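Local coordinates for protein homoprotocatechuate 2,3-dioxygenase (Brevibacterium fuscum, PDB 4Z6M) that cleaves the aromatic ring of homoprotocatechuate with molecular oxygen at an iron(II) centre, at residues A10-D14 / D86-A90; Y93-L97 / Y169-L173; T178-Q182 / H248-N252; D262-I266 / S303-S309. The protein carries 1 engineered substitution. All coordinates share one frame; numbering follows the deposited sequence. Where two conformers were deposited one is given.

Contact 1: residues A10-D14 / D86-A90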
loop_
_atom_site.group_PDB
_atom_site.type_symbol
_atom_site.label_atom_id
_atom_site.label_comp_id
_atom_site.label_asym_id
_atom_site.label_seq_id
_atom_site.Cartn_x
_atom_site.Cartn_y
_atom_site.Cartn_z
ATOM N N ALA A 10 -38.293 -16.109 -25.464
ATOM C CA ALA A 10 -37.582 -17.066 -24.613
ATOM C C ALA A 10 -36.817 -16.337 -23.498
ATOM O O ALA A 10 -36.225 -15.298 -23.757
ATOM C CB ALA A 10 -36.616 -17.859 -25.470
ATOM N N PRO A 11 -36.819 -16.885 -22.266
ATOM C CA PRO A 11 -36.117 -16.179 -21.179
ATOM C C PRO A 11 -34.595 -16.185 -21.344
ATOM O O PRO A 11 -34.022 -17.156 -21.830
ATOM C CB PRO A 11 -36.496 -16.985 -19.939
ATOM C CG PRO A 11 -36.725 -18.361 -20.460
ATOM C CD PRO A 11 -37.448 -18.123 -21.768
ATOM N N ALA A 12 -33.942 -15.115 -20.912
ATOM C CA ALA A 12 -32.483 -15.065 -20.953
ATOM C C ALA A 12 -31.905 -16.089 -19.967
ATOM O O ALA A 12 -32.485 -16.327 -18.896
ATOM C CB ALA A 12 -31.972 -13.670 -20.621
ATOM N N PRO A 13 -30.745 -16.658 -20.303
ATOM C CA PRO A 13 -30.016 -17.444 -19.316
ATOM C C PRO A 13 -29.573 -16.535 -18.179
ATOM O O PRO A 13 -29.281 -15.370 -18.413
ATOM C CB PRO A 13 -28.787 -17.934 -20.096
ATOM C CG PRO A 13 -28.571 -16.870 -21.117
ATOM C CD PRO A 13 -29.969 -16.510 -21.546
ATOM N N ASP A 14 -29.545 -17.069 -16.964
ATOM C CA ASP A 14 -29.070 -16.364 -15.781
ATOM C C ASP A 14 -27.563 -16.421 -15.800
ATOM O O ASP A 14 -26.960 -17.437 -15.419
ATOM C CB ASP A 14 -29.650 -17.000 -14.510
ATOM C CG ASP A 14 -29.233 -16.278 -13.245
ATOM O OD1 ASP A 14 -28.344 -15.402 -13.344
ATOM O OD2 ASP A 14 -29.760 -16.605 -12.147
ATOM N N ASP A 86 -29.643 -23.334 -17.473
ATOM C CA ASP A 86 -29.381 -22.059 -18.131
ATOM C C ASP A 86 -28.611 -22.216 -19.434
ATOM O O ASP A 86 -28.682 -21.334 -20.287
ATOM C CB ASP A 86 -28.662 -21.086 -17.194
ATOM C CG ASP A 86 -29.585 -20.527 -16.140
ATOM O OD1 ASP A 86 -30.508 -19.770 -16.518
ATOM O OD2 ASP A 86 -29.375 -20.823 -14.947
ATOM N N VAL A 87 -27.898 -23.325 -19.616
ATOM C CA VAL A 87 -27.268 -23.569 -20.920
ATOM C C VAL A 87 -28.345 -23.850 -21.980
ATOM O O VAL A 87 -28.268 -23.308 -23.094
ATOM C CB VAL A 87 -26.184 -24.667 -20.850
ATOM C CG1 VAL A 87 -25.490 -24.842 -22.195
ATOM C CG2 VAL A 87 -25.161 -24.332 -19.758
ATOM N N ASP A 88 -29.357 -24.641 -21.613
ATOM C CA ASP A 88 -30.533 -24.828 -22.474
ATOM C C ASP A 88 -31.227 -23.495 -22.758
ATOM O O ASP A 88 -31.615 -23.234 -23.894
ATOM C CB ASP A 88 -31.558 -25.783 -21.851
ATOM C CG ASP A 88 -31.029 -27.171 -21.654
ATOM O OD1 ASP A 88 -30.312 -27.664 -22.542
ATOM O OD2 ASP A 88 -31.393 -27.779 -20.619
ATOM N N LYS A 89 -31.392 -22.655 -21.735
ATOM C CA LYS A 89 -32.007 -21.342 -21.952
ATOM C C LYS A 89 -31.193 -20.510 -22.927
ATOM O O LYS A 89 -31.750 -19.843 -23.795
ATOM C CB LYS A 89 -32.224 -20.594 -20.646
ATOM C CG LYS A 89 -33.310 -21.240 -19.792
ATOM C CD LYS A 89 -33.256 -20.843 -18.340
ATOM C CE LYS A 89 -33.856 -19.482 -18.111
ATOM N NZ LYS A 89 -35.014 -19.612 -17.168
ATOM N N ALA A 90 -29.870 -20.549 -22.795
ATOM C CA ALA A 90 -29.012 -19.786 -23.707
ATOM C C ALA A 90 -29.163 -20.264 -25.159
ATOM O O ALA A 90 -29.243 -19.463 -26.098
ATOM C CB ALA A 90 -27.554 -19.858 -23.271
HETATM O O HOH W 1 -34.472 -19.432 -23.222
#
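Asp86 OD1 accepts the backbone N-H of Asp14 in a nearly straight bond, N to OD1 2.9 Å with an angle of 176° at the hydrogen. The donor arrives from well above the carboxylate plane, 67° out of it. The other oxygen, OD2, is held by the hydroxyl of Thr83, so the carboxylate joins the residue just ahead of its helix to the incoming chain. Next to this bond Pro13 lies against the helix: its CB rests 3.4 Å from Asp86 O, and its CG meets Ala90 CB at 3.8 Å. Lys89 crosses Pro11 at about a right angle, its chain bent at chi3 (79°) and again at chi4, which brings its CE to 3.5 Å from Ala12 O and to 3.9 Å from Pro11 CG. Water 1 bridges the two backbones, donating to Pro11 O at 2.7 Å and to Lys89 O at 2.8 Å. The case illustrates how a chain without regular structure can be fixed by one side-chain acceptor, a proline and a water. Asp14, whose carboxylate pairs with Arg195 and Arg82, leads into strand 15-25, while helix 84-96 turns Val87 and Ala90 onto Leu116 of strand 115-119 and Asp86 onto Val81 of strand 73-81.

Contact 2: residues Y93-L97 / Y169-L173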
loop_
_atom_site.group_PDB
_atom_site.type_symbol
_atom_site.label_atom_id
_atom_site.label_comp_id
_atom_site.label_asym_id
_atom_site.label_seq_id
_atom_site.Cartn_x
_atom_site.Cartn_y
_atom_site.Cartn_z
ATOM N N TYR A 93 -32.522 -19.056 -26.483
ATOM C CA TYR A 93 -32.500 -17.602 -26.623
ATOM C C TYR A 93 -31.789 -17.194 -27.915
ATOM O O TYR A 93 -32.328 -16.424 -28.722
ATOM C CB TYR A 93 -31.812 -17.004 -25.406
ATOM C CG TYR A 93 -31.918 -15.507 -25.254
ATOM C CD1 TYR A 93 -32.970 -14.947 -24.543
ATOM C CD2 TYR A 93 -30.917 -14.658 -25.721
ATOM C CE1 TYR A 93 -33.059 -13.584 -24.330
ATOM C CE2 TYR A 93 -31.016 -13.283 -25.541
ATOM C CZ TYR A 93 -32.075 -12.756 -24.830
ATOM O OH TYR A 93 -32.172 -11.401 -24.615
ATOM N N TYR A 94 -30.602 -17.741 -28.141
ATOM C CA TYR A 94 -29.840 -17.390 -29.324
ATOM C C TYR A 94 -30.424 -17.982 -30.613
ATOM O O TYR A 94 -30.314 -17.368 -31.668
ATOM C CB TYR A 94 -28.360 -17.733 -29.154
ATOM C CG TYR A 94 -27.644 -16.673 -28.319
ATOM C CD1 TYR A 94 -27.220 -15.486 -28.904
ATOM C CD2 TYR A 94 -27.478 -16.820 -26.939
ATOM C CE1 TYR A 94 -26.602 -14.502 -28.156
ATOM C CE2 TYR A 94 -26.865 -15.842 -26.189
ATOM C CZ TYR A 94 -26.421 -14.698 -26.795
ATOM O OH TYR A 94 -25.804 -13.751 -26.017
ATOM N N GLN A 95 -31.080 -19.138 -30.515
ATOM C CA GLN A 95 -31.800 -19.675 -31.668
ATOM C C GLN A 95 -32.961 -18.760 -32.044
ATOM O O GLN A 95 -33.189 -18.503 -33.226
ATOM C CB GLN A 95 -32.232 -21.119 -31.422
ATOM C CG GLN A 95 -31.030 -22.045 -31.537
ATOM C CD GLN A 95 -31.326 -23.494 -31.186
ATOM O OE1 GLN A 95 -32.317 -23.812 -30.510
ATOM N NE2 GLN A 95 -30.446 -24.386 -31.629
ATOM N N GLU A 96 -33.655 -18.215 -31.044
ATOM C CA GLU A 96 -34.716 -17.259 -31.335
ATOM C C GLU A 96 -34.198 -15.971 -31.973
ATOM O O GLU A 96 -34.865 -15.402 -32.843
ATOM C CB GLU A 96 -35.562 -16.954 -30.108
ATOM C CG GLU A 96 -36.780 -16.114 -30.475
ATOM C CD GLU A 96 -37.722 -15.842 -29.331
ATOM O OE1 GLU A 96 -37.683 -16.580 -28.316
ATOM O OE2 GLU A 96 -38.516 -14.869 -29.474
ATOM N N LEU A 97 -33.007 -15.524 -31.567
ATOM C CA LEU A 97 -32.330 -14.400 -32.233
ATOM C C LEU A 97 -31.796 -14.690 -33.637
ATOM O O LEU A 97 -31.307 -13.784 -34.310
ATOM C CB LEU A 97 -31.161 -13.901 -31.378
ATOM C CG LEU A 97 -31.517 -13.231 -30.049
ATOM C CD1 LEU A 97 -30.267 -13.000 -29.210
ATOM C CD2 LEU A 97 -32.279 -11.933 -30.291
ATOM N N TYR A 169 -29.251 -4.999 -26.732
ATOM C CA TYR A 169 -29.139 -6.453 -26.793
ATOM C C TYR A 169 -28.595 -7.030 -25.478
ATOM O O TYR A 169 -29.143 -7.979 -24.939
ATOM C CB TYR A 169 -28.314 -6.864 -28.016
ATOM C CG TYR A 169 -27.452 -8.101 -27.842
ATOM C CD1 TYR A 169 -28.014 -9.368 -27.757
ATOM C CD2 TYR A 169 -26.085 -7.988 -27.755
ATOM C CE1 TYR A 169 -27.229 -10.496 -27.592
ATOM C CE2 TYR A 169 -25.282 -9.113 -27.586
ATOM C CZ TYR A 169 -25.864 -10.351 -27.515
ATOM O OH TYR A 169 -25.081 -11.460 -27.360
ATOM N N LEU A 170 -27.546 -6.409 -24.941
ATOM C CA LEU A 170 -26.966 -6.881 -23.678
ATOM C C LEU A 170 -27.901 -6.644 -22.511
ATOM O O LEU A 170 -27.944 -7.461 -21.596
ATOM C CB LEU A 170 -25.583 -6.274 -23.433
ATOM C CG LEU A 170 -24.474 -6.783 -24.365
ATOM C CD1 LEU A 170 -23.198 -5.999 -24.153
ATOM C CD2 LEU A 170 -24.198 -8.270 -24.215
ATOM N N GLU A 171 -28.687 -5.564 -22.540
ATOM C CA GLU A 171 -29.681 -5.368 -21.491
ATOM C C GLU A 171 -30.767 -6.433 -21.509
ATOM O O GLU A 171 -31.167 -6.943 -20.456
ATOM C CB GLU A 171 -30.297 -3.968 -21.595
ATOM C CG GLU A 171 -29.347 -2.859 -21.186
ATOM C CD GLU A 171 -29.948 -1.487 -21.411
ATOM O OE1 GLU A 171 -30.664 -1.286 -22.423
ATOM O OE2 GLU A 171 -29.727 -0.627 -20.563
ATOM N N ASP A 172 -31.226 -6.784 -22.704
ATOM C CA ASP A 172 -32.237 -7.838 -22.829
ATOM C C ASP A 172 -31.679 -9.151 -22.296
ATOM O O ASP A 172 -32.384 -9.955 -21.701
ATOM C CB ASP A 172 -32.648 -8.005 -24.300
ATOM C CG ASP A 172 -33.568 -6.883 -24.798
ATOM O OD1 ASP A 172 -34.155 -6.151 -23.990
ATOM O OD2 ASP A 172 -33.711 -6.758 -26.030
ATOM N N LEU A 173 -30.385 -9.348 -22.506
ATOM C CA LEU A 173 -29.692 -10.542 -22.024
ATOM C C LEU A 173 -29.466 -10.559 -20.513
ATOM O O LEU A 173 -29.060 -11.584 -19.952
ATOM C CB LEU A 173 -28.374 -10.658 -22.780
ATOM C CG LEU A 173 -27.480 -11.876 -22.635
ATOM C CD1 LEU A 173 -28.239 -13.143 -23.013
ATOM C CD2 LEU A 173 -26.248 -11.659 -23.488
HETATM O O HOH W 2 -30.645 -10.020 -26.163
#
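Helices 84-96 and 163-172, which fall in the two glyoxalase-family regions of the chain, meet through Tyr93, Tyr94, Tyr169 and Leu173, so this is a junction between related parts of the fold. Tyr94 OH donates to Tyr169 OH at 2.8 Å. The two side chains cross at about a right angle, and each hydroxyl lies at the edge of the other ring, near its plane; the rings themselves approach where Tyr94 CE1 stands 4.1 Å from Tyr169 CE1. Leu173 fills the angle between the two tyrosines of the first helix. Having CG trans to its backbone N (chi1 -173°), it directs CD1 to 3.8 Å from Tyr93 CE2, and CD2 to 3.3 Å from Tyr94 OH. Tyr93 reaches over to the second helix, where its OH comes within 3.4 Å of Asp172 CB. Water 2 sits in the plane of the Tyr93 ring, 2.6 Å from its OH, and donates to Tyr169 O at 2.8 Å, a carbonyl that also accepts Leu173 N. Beyond the pair, Tyr169 OH is hydrogen-bonded to Asp120 OD2. The phenols therefore form a short relay ending on a carboxylate, which probably polarises the Tyr169 hydroxyl and makes its oxygen a stronger acceptor for Tyr94.

Contact 3: residues T178-Q182 / H248-N252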
loop_
_atom_site.group_PDB
_atom_site.type_symbol
_atom_site.label_atom_id
_atom_site.label_comp_id
_atom_site.label_asym_id
_atom_site.label_seq_id
_atom_site.Cartn_x
_atom_site.Cartn_y
_atom_site.Cartn_z
ATOM N N THR A 178 -23.991 0.409 -16.052
ATOM C CA THR A 178 -23.505 1.157 -14.901
ATOM C C THR A 178 -23.064 2.524 -15.307
ATOM O O THR A 178 -23.484 3.487 -14.698
ATOM C CB THR A 178 -22.369 0.373 -14.224
ATOM O OG1 THR A 178 -21.382 0.036 -15.205
ATOM C CG2 THR A 178 -22.923 -0.864 -13.612
ATOM N N GLU A 179 -22.189 2.628 -16.296
ATOM C CA GLU A 179 -21.698 3.914 -16.771
ATOM C C GLU A 179 -21.662 3.956 -18.291
ATOM O O GLU A 179 -21.633 2.918 -18.948
ATOM C CB GLU A 179 -20.302 4.187 -16.218
ATOM C CG GLU A 179 -20.240 4.075 -14.690
ATOM C CD GLU A 179 -19.117 4.873 -14.057
ATOM O OE1 GLU A 179 -18.797 5.929 -14.588
ATOM O OE2 GLU A 179 -18.567 4.453 -12.998
ATOM N N ASP A 180 -21.660 5.159 -18.848
ATOM C CA ASP A 180 -21.522 5.339 -20.291
ATOM C C ASP A 180 -20.917 6.687 -20.611
ATOM O O ASP A 180 -20.763 7.541 -19.717
ATOM C CB ASP A 180 -22.837 5.065 -21.020
ATOM C CG ASP A 180 -23.920 6.069 -20.769
ATOM O OD1 ASP A 180 -23.853 6.881 -19.855
ATOM O OD2 ASP A 180 -24.923 5.988 -21.485
ATOM N N ILE A 181 -20.528 6.831 -21.879
ATOM C CA ILE A 181 -19.975 8.084 -22.365
ATOM C C ILE A 181 -20.795 8.518 -23.572
ATOM O O ILE A 181 -20.947 7.747 -24.516
ATOM C CB ILE A 181 -18.487 7.930 -22.771
ATOM C CG1 ILE A 181 -17.622 7.615 -21.553
ATOM C CG2 ILE A 181 -17.969 9.177 -23.485
ATOM C CD1 ILE A 181 -16.175 7.291 -21.871
ATOM N N GLN A 182 -21.275 9.757 -23.534
ATOM C CA GLN A 182 -22.077 10.337 -24.617
ATOM C C GLN A 182 -21.612 11.742 -24.917
ATOM O O GLN A 182 -20.832 12.310 -24.165
ATOM C CB GLN A 182 -23.558 10.370 -24.224
ATOM C CG GLN A 182 -24.160 9.011 -23.980
ATOM C CD GLN A 182 -25.650 9.064 -23.760
ATOM O OE1 GLN A 182 -26.363 9.881 -24.363
ATOM N NE2 GLN A 182 -26.137 8.171 -22.946
ATOM N N HIS A 248 -9.167 5.503 -13.451
ATOM C CA HIS A 248 -10.256 5.744 -14.401
ATOM C C HIS A 248 -11.252 6.731 -13.785
ATOM O O HIS A 248 -11.471 6.732 -12.572
ATOM C CB HIS A 248 -11.009 4.469 -14.671
ATOM C CG HIS A 248 -10.357 3.523 -15.618
ATOM N ND1 HIS A 248 -9.893 3.895 -16.866
ATOM C CD2 HIS A 248 -10.152 2.183 -15.521
ATOM C CE1 HIS A 248 -9.428 2.817 -17.488
ATOM N NE2 HIS A 248 -9.592 1.771 -16.699
ATOM N N GLY A 249 -11.876 7.546 -14.621
ATOM C CA GLY A 249 -13.087 8.245 -14.231
ATOM C C GLY A 249 -14.239 7.265 -14.147
ATOM O O GLY A 249 -14.716 6.893 -13.071
ATOM N N VAL A 250 -14.644 6.816 -15.324
ATOM C CA VAL A 250 -15.620 5.744 -15.432
ATOM C C VAL A 250 -15.035 4.525 -14.698
ATOM O O VAL A 250 -13.915 4.119 -14.963
ATOM C CB VAL A 250 -15.851 5.353 -16.894
ATOM C CG1 VAL A 250 -16.738 4.137 -16.958
ATOM C CG2 VAL A 250 -16.462 6.498 -17.692
ATOM N N SER A 251 -15.806 3.973 -13.791
ATOM C CA SER A 251 -15.471 2.830 -12.917
ATOM C C SER A 251 -14.709 3.172 -11.646
ATOM O O SER A 251 -14.756 2.378 -10.699
ATOM C CB SER A 251 -14.769 1.680 -13.641
ATOM O OG SER A 251 -13.350 1.910 -13.733
ATOM N N ASN A 252 -13.979 4.302 -11.636
ATOM C CA ASN A 252 -13.151 4.694 -10.483
ATOM C C ASN A 252 -12.005 3.718 -10.166
ATOM O O ASN A 252 -11.420 3.829 -9.116
ATOM C CB ASN A 252 -13.997 4.876 -9.231
ATOM C CG ASN A 252 -13.296 5.605 -8.116
ATOM O OD1 ASN A 252 -12.581 6.595 -8.345
ATOM N ND2 ASN A 252 -13.536 5.163 -6.885
HETATM O O HOH W 3 -17.250 6.211 -11.323
#
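Glu179 takes the backbone N-H of Ser251 on OE2, with N to OE2 2.9 Å and 155° at the hydrogen; the donor stands above the carboxylate plane, 61° out of it. Val250 packs alongside the same side chain, the two running past each other in opposite directions: its CG1 touches Glu179 CB at 3.6 Å, and its CA lies 3.3 Å from Glu179 OE1. That fit follows from the torsion of Val250, which sets CG1 trans to the backbone N (chi1 173°), while CG2 is turned to Ile181 CG1 at 4.2 Å. Water 3 adds a second link, donating to Glu179 OE2 at 2.8 Å and to Gly249 O at 3.2 Å. One shell further out, Tyr273 OH also bonds to OE2 and Trp285 NE1 bonds to OE1, so both oxygens of this buried carboxylate are engaged. On the other side, the type II turn from Gly249 to Asn252 presents the Ser251 amide; it is closed by Asn252 N to Gly249 O at 3.1 Å. The Ser251 side chain is about 7 Å from the iron, and His248 bonds to the iron ligand Glu267. By holding the turn between strands 244-247 and 254-259 against strand 176-182, far across the same sheet, the contact bridges the curled sheet round a metal, as in the vicinal oxygen chelate fold.

Contact 4: residues D262-I266 / S303-S309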
loop_
_atom_site.group_PDB
_atom_site.type_symbol
_atom_site.label_atom_id
_atom_site.label_comp_id
_atom_site.label_asym_id
_atom_site.label_seq_id
_atom_site.Cartn_x
_atom_site.Cartn_y
_atom_site.Cartn_z
ATOM N N ASP A 262 1.183 -11.182 -29.122
ATOM C CA ASP A 262 0.346 -11.049 -30.313
ATOM C C ASP A 262 -0.440 -9.738 -30.345
ATOM O O ASP A 262 -1.369 -9.586 -31.143
ATOM C CB ASP A 262 -0.613 -12.224 -30.401
ATOM C CG ASP A 262 0.092 -13.498 -30.798
ATOM O OD1 ASP A 262 0.624 -13.560 -31.910
ATOM O OD2 ASP A 262 0.168 -14.403 -29.964
ATOM N N ASN A 263 -0.048 -8.811 -29.469
ATOM C CA ASN A 263 -0.709 -7.509 -29.309
ATOM C C ASN A 263 -2.093 -7.580 -28.656
ATOM O O ASN A 263 -2.759 -6.543 -28.569
ATOM C CB ASN A 263 -0.748 -6.718 -30.639
ATOM C CG ASN A 263 0.635 -6.569 -31.265
ATOM O OD1 ASN A 263 1.626 -6.407 -30.554
ATOM N ND2 ASN A 263 0.704 -6.609 -32.599
ATOM N N HIS A 264 -2.526 -8.746 -28.163
ATOM C CA HIS A 264 -3.743 -8.789 -27.343
ATOM C C HIS A 264 -3.523 -7.872 -26.133
ATOM O O HIS A 264 -2.505 -7.961 -25.454
ATOM C CB HIS A 264 -4.110 -10.170 -26.850
ATOM C CG HIS A 264 -4.362 -11.169 -27.927
ATOM N ND1 HIS A 264 -5.255 -10.969 -28.962
ATOM C CD2 HIS A 264 -3.854 -12.406 -28.098
ATOM C CE1 HIS A 264 -5.281 -12.057 -29.721
ATOM N NE2 HIS A 264 -4.451 -12.948 -29.200
ATOM N N ARG A 265 -4.492 -6.999 -25.871
ATOM C CA ARG A 265 -4.414 -6.049 -24.762
ATOM C C ARG A 265 -4.988 -6.635 -23.496
ATOM O O ARG A 265 -6.096 -7.183 -23.482
ATOM C CB ARG A 265 -5.170 -4.792 -25.171
ATOM C CG ARG A 265 -5.195 -3.684 -24.136
ATOM C CD ARG A 265 -6.060 -2.515 -24.570
ATOM N NE ARG A 265 -5.518 -1.763 -25.700
ATOM C CZ ARG A 265 -5.966 -1.794 -26.958
ATOM N NH1 ARG A 265 -6.957 -2.598 -27.325
ATOM N NH2 ARG A 265 -5.404 -0.991 -27.859
ATOM N N ILE A 266 -4.211 -6.501 -22.422
ATOM C CA ILE A 266 -4.629 -6.936 -21.095
ATOM C C ILE A 266 -4.693 -5.691 -20.209
ATOM O O ILE A 266 -3.740 -4.898 -20.177
ATOM C CB ILE A 266 -3.635 -7.947 -20.495
ATOM C CG1 ILE A 266 -3.474 -9.142 -21.458
ATOM C CG2 ILE A 266 -4.088 -8.397 -19.120
ATOM C CD1 ILE A 266 -4.715 -9.964 -21.685
ATOM N N SER A 303 -3.320 4.518 -29.854
ATOM C CA SER A 303 -3.507 3.089 -30.106
ATOM C C SER A 303 -4.654 2.481 -29.314
ATOM O O SER A 303 -5.223 1.472 -29.735
ATOM C CB SER A 303 -2.227 2.300 -29.843
ATOM O OG SER A 303 -1.831 2.375 -28.485
ATOM N N TRP A 304 -4.960 3.057 -28.153
ATOM C CA TRP A 304 -6.077 2.586 -27.353
ATOM C C TRP A 304 -7.385 2.682 -28.128
ATOM O O TRP A 304 -8.262 1.834 -27.989
ATOM C CB TRP A 304 -6.143 3.366 -26.012
ATOM C CG TRP A 304 -6.848 2.619 -24.924
ATOM C CD1 TRP A 304 -6.289 1.740 -24.050
ATOM C CD2 TRP A 304 -8.251 2.617 -24.640
ATOM N NE1 TRP A 304 -7.243 1.214 -23.223
ATOM C CE2 TRP A 304 -8.458 1.729 -23.560
ATOM C CE3 TRP A 304 -9.359 3.274 -25.194
ATOM C CZ2 TRP A 304 -9.713 1.472 -23.044
ATOM C CZ3 TRP A 304 -10.599 3.012 -24.691
ATOM C CH2 TRP A 304 -10.774 2.127 -23.622
ATOM N N TYR A 305 -7.513 3.719 -28.949
ATOM C CA TYR A 305 -8.710 3.884 -29.742
ATOM C C TYR A 305 -8.703 3.140 -31.065
ATOM O O TYR A 305 -9.770 2.938 -31.628
ATOM C CB TYR A 305 -8.940 5.363 -30.043
ATOM C CG TYR A 305 -9.302 6.182 -28.826
ATOM C CD1 TYR A 305 -10.414 5.875 -28.059
ATOM C CD2 TYR A 305 -8.528 7.281 -28.447
ATOM C CE1 TYR A 305 -10.750 6.624 -26.945
ATOM C CE2 TYR A 305 -8.864 8.057 -27.339
ATOM C CZ TYR A 305 -9.992 7.716 -26.588
ATOM O OH TYR A 305 -10.359 8.477 -25.489
ATOM N N THR A 306 -7.534 2.820 -31.615
ATOM C CA THR A 306 -7.448 2.277 -32.963
ATOM C C THR A 306 -7.179 0.776 -33.028
ATOM O O THR A 306 -7.576 0.124 -34.006
ATOM C CB THR A 306 -6.391 3.025 -33.796
ATOM O OG1 THR A 306 -5.076 2.798 -33.281
ATOM C CG2 THR A 306 -6.673 4.512 -33.822
ATOM N N GLU A 307 -6.486 0.233 -32.030
ATOM C CA GLU A 307 -6.019 -1.159 -32.089
ATOM C C GLU A 307 -6.860 -2.055 -31.209
ATOM O O GLU A 307 -7.224 -1.664 -30.095
ATOM C CB GLU A 307 -4.564 -1.269 -31.670
ATOM C CG GLU A 307 -3.661 -0.298 -32.377
ATOM C CD GLU A 307 -3.752 -0.439 -33.885
ATOM O OE1 GLU A 307 -3.418 -1.537 -34.367
ATOM O OE2 GLU A 307 -4.152 0.523 -34.583
ATOM N N ALA A 308 -7.164 -3.242 -31.715
ATOM C CA ALA A 308 -7.917 -4.255 -30.967
ATOM C C ALA A 308 -7.773 -5.586 -31.697
ATOM O O ALA A 308 -7.394 -5.618 -32.866
ATOM C CB ALA A 308 -9.392 -3.864 -30.817
ATOM N N SER A 309 -8.102 -6.678 -31.023
ATOM C CA SER A 309 -7.877 -8.011 -31.568
ATOM C C SER A 309 -9.003 -8.487 -32.485
ATOM O O SER A 309 -10.171 -8.268 -32.218
ATOM C CB SER A 309 -7.715 -9.025 -30.442
ATOM O OG SER A 309 -6.620 -8.696 -29.592
HETATM O O HOH W 4 -4.083 -8.892 -31.693
HETATM O O HOH W 5 -6.720 -6.672 -27.767
#
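Arg265 grips Glu307 O with both terminal nitrogens, NH1 at 2.9 Å and NH2 at 3.0 Å. The oxygen lies close to the guanidinium plane, but both donors reach it from the same face of the carbonyl plane rather than along a lone pair. NH1 has a second acceptor in His213 O, and NE forms a salt bridge with Glu242, whose other oxygen holds Ser303 OG. The side chain runs extended to CD and then bends (chi3 -68°), bringing CZ over the face of the Trp304 five-membered ring in a cation-pi contact, 5.0 Å from its centroid; the two planes are 53° apart. At the other end of the contact, His264 ND1 and Ser309 OG share a straight hydrogen bond of 2.7 Å (172°), with OG at the ring edge, near its plane, while His264 NE2 is taken up by Val24 O. Water 5 lies 2.7 Å from Ser309 OG and accepts from Arg265 N at 2.9 Å. Glu307 is the first residue past helix 302-306, at the C-terminal end, where the helix dipole probably makes a carbonyl a better partner for a positive charge. The arginine thus stitches a strand to a helix end, its charge probably balanced by Glu242 and eased by backbone oxygens and the indole.

How the contacts relate
The four contacts divide into two pairs. Contacts 1 and 2 share helix 84-96, have centres 9 Å apart and touch directly, Ala10 N probably bonding to Glu96 OE1 at 3.0 Å. Contacts 3 and 4 reach the same sheet, with centres 20 Å apart and nearest atoms about 6 Å apart. Both lie near the iron: the side chains of Ser251 and Trp304 are about 7 and 6 Å from it, and strand 265-270, where one side of contact 4 ends, carries the ligand Glu267. Helix 163-172 of contact 2 is followed in the chain by strand 176-182 of contact 3; the nearest atoms of the two contacts are about 7 Å apart. Contact 1 lies across the chain's centre from contact 4, their centres 32 Å apart.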